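Local coordinates for protein VAL-1 (Chlorella virus, PDB 3A0N) that cleaves alginate by beta-elimination as a family 14 polysaccharide lyase, and may act on related polyuronates, at the beta-D-glucopyranuronic acid site. Coordinates in Å, arbitrary orientation; residue numbers count along the deposited sequence, not the author numbering.

The beta-D-glucopyranuronic acid site. Residues 89, 118, 120, 126, 128, 147-150, 153, 223. With BDP (beta-D-glucopyranuronic acid), chain B.
One glucuronic acid lies in the sugar-binding cleft of this polysaccharide lyase, and the protein hides 223 of its 318 Å². The tight part follows O3, O4 and the carboxylate. Gln120 bends at chi2 (-80°) and turns its amide to two neighbouring hydroxyls. Gln120 NE2 gives a hydrogen bond to the sugar 3-hydroxyl O3 at 2.7 Å. Gln120 OE1 takes one from the sugar 2-hydroxyl O2 at 3.0 Å, in the carbonyl plane on a lone pair. The paired bonds should fix the amide rotation. Ile126 CD1 touches C3. Gln153, also bent at chi2, donates from NE2 to the sugar O4 at 3.1 Å, nearly straight (172° at H) and in the amide plane. Gly150 N donates to the sugar carboxylate oxygen O6A at 2.8 Å. His147 CG takes the crowded position between backbone N and carbonyl carbon (chi1 50°). Sugar O6B lies in plane at the ring edge, 3.4 Å from His147 CE1. Tyr128 CE1 is 4.0 Å from sugar C1, which sits above the ring plane near its rim, on the face that Met118 SD covers. Gly148 N donates to Tyr128 OH, helping to hold the ring. The anomeric side is looser and watery. Sugar O1 hydrogen-bonds to water 2 at 2.7 Å, and water 2 to Gly223 O. O2 stands at the boundary: water 1 links it to Arg89 O and Gly223 O. The site binds glucuronic acid through its hydroxyls and carboxylate, and probably marks where a uronate unit of the polymer is held for cleavage.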
loop_
_atom_site.group_PDB
_atom_site.type_symbol
_atom_site.label_atom_id
_atom_site.label_comp_id
_atom_site.label_asym_id
_atom_site.label_seq_id
_atom_site.Cartn_x
_atom_site.Cartn_y
_atom_site.Cartn_z
ATOM N N ARG A 89 -13.462 10.296 -1.257
ATOM C CA ARG A 89 -12.355 11.061 -1.827
ATOM C C ARG A 89 -11.026 10.335 -1.645
ATOM O O ARG A 89 -9.943 10.906 -1.551
ATOM C CB ARG A 89 -12.276 12.469 -1.229
ATOM C CG ARG A 89 -13.383 13.419 -1.641
ATOM C CD ARG A 89 -13.358 13.789 -3.112
ATOM N NE ARG A 89 -14.696 13.970 -3.680
ATOM C CZ ARG A 89 -14.951 14.377 -4.915
ATOM N NH1 ARG A 89 -13.962 14.657 -5.754
ATOM N NH2 ARG A 89 -16.201 14.514 -5.349
ATOM N N MET A 118 -2.957 4.285 -2.865
ATOM C CA MET A 118 -4.260 4.807 -2.466
ATOM C C MET A 118 -5.241 4.734 -3.607
ATOM O O MET A 118 -4.842 4.879 -4.767
ATOM C CB MET A 118 -4.213 6.272 -2.005
ATOM C CG MET A 118 -3.710 6.520 -0.621
ATOM S SD MET A 118 -3.897 8.247 -0.102
ATOM C CE MET A 118 -5.685 8.407 -0.021
ATOM N N GLN A 120 -8.691 6.671 -5.189
ATOM C CA GLN A 120 -9.120 8.061 -5.254
ATOM C C GLN A 120 -10.597 8.108 -5.632
ATOM O O GLN A 120 -11.226 7.083 -5.852
ATOM C CB GLN A 120 -8.312 8.865 -6.308
ATOM C CG GLN A 120 -6.845 8.836 -5.921
ATOM C CD GLN A 120 -6.503 9.829 -4.857
ATOM O OE1 GLN A 120 -6.521 9.580 -3.619
ATOM N NE2 GLN A 120 -6.180 11.025 -5.302
ATOM N N ILE A 126 -3.473 6.309 -6.985
ATOM C CA ILE A 126 -2.228 7.037 -6.929
ATOM C C ILE A 126 -1.169 6.231 -6.136
ATOM O O ILE A 126 -1.505 5.346 -5.338
ATOM C CB ILE A 126 -2.363 8.402 -6.237
ATOM C CG1 ILE A 126 -2.976 8.299 -4.826
ATOM C CG2 ILE A 126 -3.163 9.375 -7.100
ATOM C CD1 ILE A 126 -2.810 9.596 -4.023
ATOM N N TYR A 128 1.438 6.805 -3.187
ATOM C CA TYR A 128 1.361 7.729 -2.058
ATOM C C TYR A 128 2.602 7.551 -1.201
ATOM O O TYR A 128 2.735 6.455 -0.634
ATOM C CB TYR A 128 0.075 7.424 -1.299
ATOM C CG TYR A 128 -0.309 8.405 -0.219
ATOM C CD1 TYR A 128 -0.600 9.727 -0.559
ATOM C CD2 TYR A 128 -0.424 8.024 1.098
ATOM C CE1 TYR A 128 -0.963 10.636 0.440
ATOM C CE2 TYR A 128 -0.783 8.909 2.109
ATOM C CZ TYR A 128 -1.055 10.204 1.744
ATOM O OH TYR A 128 -1.425 11.102 2.736
ATOM N N HIS A 147 1.016 15.445 5.172
ATOM C CA HIS A 147 0.741 14.013 4.978
ATOM C C HIS A 147 1.563 13.545 3.780
ATOM O O HIS A 147 2.481 14.237 3.366
ATOM C CB HIS A 147 -0.749 13.762 4.793
ATOM C CG HIS A 147 -1.387 14.643 3.764
ATOM N ND1 HIS A 147 -1.309 14.394 2.406
ATOM C CD2 HIS A 147 -2.122 15.773 3.891
ATOM C CE1 HIS A 147 -1.970 15.342 1.755
ATOM N NE2 HIS A 147 -2.473 16.189 2.632
ATOM N N GLY A 148 1.191 12.406 3.215
ATOM C CA GLY A 148 2.018 11.839 2.145
ATOM C C GLY A 148 1.864 12.559 0.832
ATOM O O GLY A 148 0.964 13.404 0.651
ATOM N N ILE A 149 2.756 12.241 -0.106
ATOM C CA ILE A 149 2.795 12.950 -1.400
ATOM C C ILE A 149 2.258 12.030 -2.464
ATOM O O ILE A 149 2.720 10.869 -2.575
ATOM C CB ILE A 149 4.232 13.353 -1.704
ATOM C CG1 ILE A 149 4.917 14.079 -0.540
ATOM C CG2 ILE A 149 4.261 14.171 -2.997
ATOM C CD1 ILE A 149 4.174 15.305 -0.051
ATOM N N GLY A 150 1.285 12.456 -3.269
ATOM C CA GLY A 150 0.681 11.671 -4.308
ATOM C C GLY A 150 1.363 11.834 -5.649
ATOM O O GLY A 150 1.784 12.919 -6.058
ATOM N N GLN A 153 -1.623 11.012 -10.353
ATOM C CA GLN A 153 -3.017 11.419 -10.340
ATOM C C GLN A 153 -3.673 11.449 -11.719
ATOM O O GLN A 153 -4.832 11.036 -11.846
ATOM C CB GLN A 153 -3.135 12.845 -9.763
ATOM C CG GLN A 153 -2.837 12.900 -8.268
ATOM C CD GLN A 153 -1.387 13.213 -7.963
ATOM O OE1 GLN A 153 -0.486 13.031 -8.790
ATOM N NE2 GLN A 153 -1.176 13.684 -6.736
ATOM N N GLY A 223 -7.596 9.607 5.085
ATOM C CA GLY A 223 -8.417 10.777 5.462
ATOM C C GLY A 223 -8.380 11.815 4.368
ATOM O O GLY A 223 -7.700 11.708 3.333
HETATM C C1 BDP B . -4.244 12.502 -0.771
HETATM C C2 BDP B . -5.446 12.806 -1.659
HETATM C C3 BDP B . -4.983 12.916 -3.126
HETATM C C4 BDP B . -3.843 13.925 -3.237
HETATM C C5 BDP B . -2.709 13.549 -2.275
HETATM C C6 BDP B . -1.678 14.698 -2.240
HETATM O O2 BDP B . -6.383 11.709 -1.557
HETATM O O3 BDP B . -6.116 13.335 -3.890
HETATM O O4 BDP B . -3.357 14.033 -4.586
HETATM O O5 BDP B . -3.237 13.499 -0.933
HETATM O O6A BDP B . -0.577 14.565 -2.825
HETATM O O1 BDP B . -4.681 12.512 0.603
HETATM O O6B BDP B . -2.011 15.726 -1.585
HETATM O O HOH W 1 -8.238 10.660 0.878
HETATM O O HOH W 2 -5.018 10.811 2.630
#